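Local coordinates for protein triphenylmethane reductase (Citrobacter sp., PDB 2JL1) that binds NADP and reduces triphenylmethane dyes, an activity of interest for bioremediation, at residues A[109-115]-A[257-263]. Residues are numbered along the deposited sequence.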
ATOM      1  N   PHE A 109     -10.921  -9.129   5.124  1.00 20.73           N
ATOM      2  CA  PHE A 109     -11.713  -7.918   5.295  1.00 21.06           C
ATOM      3  C   PHE A 109     -10.885  -6.712   5.730  1.00 21.75           C
ATOM      4  O   PHE A 109     -11.373  -5.853   6.477  1.00 21.87           O
ATOM      5  CB  PHE A 109     -12.900  -8.184   6.220  1.00 21.31           C
ATOM      6  CG  PHE A 109     -13.741  -9.348   5.767  1.00 22.37           C
ATOM      7  CD1 PHE A 109     -14.477  -9.272   4.584  1.00 25.69           C
ATOM      8  CD2 PHE A 109     -13.755 -10.515   6.486  1.00 22.35           C
ATOM      9  CE1 PHE A 109     -15.254 -10.355   4.147  1.00 27.22           C
ATOM     10  CE2 PHE A 109     -14.528 -11.602   6.068  1.00 22.19           C
ATOM     11  CZ  PHE A 109     -15.276 -11.517   4.896  1.00 24.78           C
ATOM     12  N   ALA A 110      -9.643  -6.633   5.237  1.00 21.46           N
ATOM     13  CA  ALA A 110      -8.698  -5.604   5.707  1.00 22.60           C
ATOM     14  C   ALA A 110      -9.261  -4.174   5.563  1.00 23.37           C
ATOM     15  O   ALA A 110      -9.039  -3.316   6.442  1.00 24.61           O
ATOM     16  CB  ALA A 110      -7.355  -5.735   4.966  1.00 22.26           C
ATOM     17  N   GLU A 111     -10.000  -3.920   4.490  1.00 23.72           N
ATOM     18  CA  GLU A 111     -10.544  -2.570   4.243  1.00 26.40           C
ATOM     19  C   GLU A 111     -11.482  -2.083   5.358  1.00 27.47           C
ATOM     20  O   GLU A 111     -11.637  -0.877   5.568  1.00 28.83           O
ATOM     21  CB  GLU A 111     -11.308  -2.535   2.933  1.00 25.32           C
ATOM     22  CG  GLU A 111     -10.446  -2.725   1.707  1.00 27.08           C
ATOM     23  CD  GLU A 111     -10.330  -4.187   1.277  1.00 27.43           C
ATOM     24  OE1 GLU A 111     -10.732  -5.109   2.034  1.00 26.16           O
ATOM     25  OE2 GLU A 111      -9.834  -4.402   0.157  1.00 28.62           O
ATOM     26  N   GLU A 112     -12.095  -3.027   6.069  1.00 29.06           N
ATOM     27  CA  GLU A 112     -13.048  -2.703   7.140  1.00 30.89           C
ATOM     28  C   GLU A 112     -12.437  -2.802   8.521  1.00 30.95           C
ATOM     29  O   GLU A 112     -13.120  -2.572   9.540  1.00 30.41           O
ATOM     30  CB  GLU A 112     -14.266  -3.626   7.049  1.00 31.32           C
ATOM     31  CG  GLU A 112     -15.169  -3.244   5.896  1.00 35.06           C
ATOM     32  CD  GLU A 112     -14.744  -3.854   4.577  1.00 39.90           C
ATOM     33  OE1 GLU A 112     -14.236  -5.002   4.568  1.00 43.64           O
ATOM     34  OE2 GLU A 112     -14.948  -3.199   3.536  1.00 40.20           O
ATOM     35  N   SER A 113     -11.161  -3.157   8.553  1.00 30.25           N
ATOM     36  CA  SER A 113     -10.489  -3.435   9.802  1.00 30.26           C
ATOM     37  C   SER A 113     -10.179  -2.176  10.602  1.00 30.92           C
ATOM     38  O   SER A 113      -9.982  -1.111  10.041  1.00 30.47           O
ATOM     39  CB  SER A 113      -9.216  -4.229   9.543  1.00 29.47           C
ATOM     40  OG  SER A 113      -8.514  -4.422  10.756  1.00 29.58           O
ATOM     41  N   ILE A 114     -10.156  -2.326  11.924  1.00 30.75           N
ATOM     42  CA  ILE A 114      -9.810  -1.258  12.822  1.00 31.90           C
ATOM     43  C   ILE A 114      -8.488  -1.505  13.560  1.00 31.97           C
ATOM     44  O   ILE A 114      -8.161  -0.770  14.484  1.00 32.66           O
ATOM     45  CB  ILE A 114     -10.981  -0.963  13.840  1.00 32.16           C
ATOM     46  CG1 ILE A 114     -11.085  -2.066  14.914  1.00 32.15           C
ATOM     47  CG2 ILE A 114     -12.319  -0.735  13.104  1.00 31.94           C
ATOM     48  CD1 ILE A 114     -12.149  -1.785  16.013  1.00 33.89           C
ATOM     49  N   ILE A 115      -7.735  -2.540  13.187  1.00 31.74           N
ATOM     50  CA  ILE A 115      -6.389  -2.717  13.738  1.00 31.81           C
ATOM     51  C   ILE A 115      -5.295  -2.245  12.737  1.00 31.76           C
ATOM     52  O   ILE A 115      -5.446  -2.438  11.520  1.00 31.68           O
ATOM     53  CB  ILE A 115      -6.142  -4.149  14.188  1.00 31.97           C
ATOM     54  CG1 ILE A 115      -6.089  -5.084  12.996  1.00 32.21           C
ATOM     55  CG2 ILE A 115      -7.253  -4.600  15.182  1.00 32.37           C
ATOM     56  CD1 ILE A 115      -4.992  -6.118  13.093  1.00 37.34           C
ATOM     57  N   LYS A 257     -15.639  -4.954  19.089  1.00 21.00           N
ATOM     58  CA  LYS A 257     -16.171  -3.942  18.152  1.00 22.18           C
ATOM     59  C   LYS A 257     -16.472  -4.513  16.756  1.00 22.38           C
ATOM     60  O   LYS A 257     -16.679  -3.747  15.792  1.00 21.74           O
ATOM     61  CB  LYS A 257     -15.180  -2.763  18.039  1.00 22.64           C
ATOM     62  CG  LYS A 257     -15.151  -1.905  19.315  1.00 23.96           C
ATOM     63  CD  LYS A 257     -13.920  -1.009  19.410  1.00 23.79           C
ATOM     64  CE  LYS A 257     -13.941  -0.178  20.690  1.00 26.71           C
ATOM     65  NZ  LYS A 257     -12.607   0.507  20.830  1.00 30.31           N
ATOM     66  N   GLY A 258     -16.502  -5.845  16.642  1.00 21.49           N
ATOM     67  CA  GLY A 258     -16.912  -6.492  15.407  1.00 22.56           C
ATOM     68  C   GLY A 258     -15.810  -6.787  14.391  1.00 22.53           C
ATOM     69  O   GLY A 258     -16.106  -7.160  13.258  1.00 22.76           O
ATOM     70  N   GLU A 259     -14.552  -6.637  14.809  1.00 22.61           N
ATOM     71  CA  GLU A 259     -13.390  -6.839  13.932  1.00 23.28           C
ATOM     72  C   GLU A 259     -13.379  -8.207  13.245  1.00 23.35           C
ATOM     73  O   GLU A 259     -12.957  -8.317  12.099  1.00 23.99           O
ATOM     74  CB  GLU A 259     -12.089  -6.639  14.744  1.00 24.73           C
ATOM     75  CG  GLU A 259     -10.773  -7.050  14.040  1.00 24.51           C
ATOM     76  CD  GLU A 259     -10.344  -6.060  12.982  1.00 28.02           C
ATOM     77  OE1 GLU A 259     -10.895  -4.928  12.919  1.00 28.32           O
ATOM     78  OE2 GLU A 259      -9.470  -6.437  12.189  1.00 28.98           O
ATOM     79  N   ALA A 260     -13.807  -9.251  13.946  1.00 23.12           N
ATOM     80  CA  ALA A 260     -13.705 -10.598  13.389  1.00 22.33           C
ATOM     81  C   ALA A 260     -15.088 -11.219  13.134  1.00 22.60           C
ATOM     82  O   ALA A 260     -15.248 -12.428  13.087  1.00 22.98           O
ATOM     83  CB  ALA A 260     -12.826 -11.471  14.305  1.00 23.48           C
ATOM     84  N   SER A 261     -16.068 -10.366  12.884  1.00 22.06           N
ATOM     85  CA  SER A 261     -17.470 -10.769  12.887  1.00 21.63           C
ATOM     86  C   SER A 261     -18.021 -11.046  11.486  1.00 21.76           C
ATOM     87  O   SER A 261     -19.153 -11.495  11.351  1.00 22.42           O
ATOM     88  CB  SER A 261     -18.311  -9.667  13.524  1.00 21.27           C
ATOM     89  OG  SER A 261     -18.292  -8.487  12.735  1.00 19.02           O
ATOM     90  N   LYS A 262     -17.259 -10.741  10.444  1.00 22.44           N
ATOM     91  CA  LYS A 262     -17.714 -11.014   9.067  1.00 22.53           C
ATOM     92  C   LYS A 262     -17.302 -12.392   8.543  1.00 22.47           C
ATOM     93  O   LYS A 262     -16.240 -12.866   8.864  1.00 21.76           O
ATOM     94  CB  LYS A 262     -17.210  -9.940   8.108  1.00 23.89           C
ATOM     95  CG  LYS A 262     -17.935  -8.627   8.241  1.00 25.97           C
ATOM     96  CD  LYS A 262     -17.143  -7.482   7.658  1.00 34.42           C
ATOM     97  CE  LYS A 262     -17.186  -7.425   6.144  1.00 37.46           C
ATOM     98  NZ  LYS A 262     -16.495  -6.175   5.682  1.00 41.97           N
ATOM     99  N   THR A 263     -18.146 -13.018   7.713  1.00 22.66           N
ATOM    100  CA  THR A 263     -17.842 -14.355   7.219  1.00 22.99           C
ATOM    101  C   THR A 263     -17.821 -14.488   5.704  1.00 22.50           C
ATOM    102  O   THR A 263     -18.324 -13.642   4.946  1.00 22.62           O
ATOM    103  CB  THR A 263     -18.796 -15.473   7.811  1.00 23.47           C
ATOM    104  OG1 THR A 263     -20.086 -15.366   7.215  1.00 23.34           O
ATOM    105  CG2 THR A 263     -18.928 -15.421   9.339  1.00 22.07           C
TER
HETATM  106  O   HOH W   1     -12.582  -6.176   9.537  1.00 22.57           O
HETATM  107  O   HOH W   2     -13.355  -3.911  12.181  1.00 30.77           O
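The ring of F109 lies against the side chain of K262 in a CH-pi contact: K262 CB sits 3.9 Å from the ring centroid, 17° off the ring normal, and K262 CE comes within 3.6 Å of F109 CD1. In this NmrA-like, Rossmann-type reductase the contact joins the loop after strand 101-107 of the parallel sheet to the loop between helices 242-256 and 266-271. K262 runs on past the ring, so its NZ donates to E112 OE1 at 2.8 Å in a salt bridge. E112 is presented there by the short 3-10 turn 110-112, closed by E112 N to F109 O, 2.9 Å.

At the other end, the carboxylate of E259 reaches into the bend at S113 and I114. I114 N gives a nearly linear bond to E259 OE1 (2.9 Å, 176°), while S113 OG donates to E259 OE2 at 2.7 Å. The same serine oxygen accepts from I115 N at 3.2 Å, an ST turn; Y107 OH also bonds E259 OE2, tying the glutamate to the strand. G258, with positive phi, ends helix 242-256 as the C-prime residue of a Schellman motif; the type I turn from G258 to S261 has E259 as its second residue, and K262 follows directly after it. I114 CD1 packs on K257 CB at 3.8 Å. This is a surface contact beside the cofactor site: the I115 side chain lies about 8 Å from the bound NADP, without touching it. Between the segments, water 2 donates to both E112 O (3.0 Å) and E259 OE1 (2.8 Å).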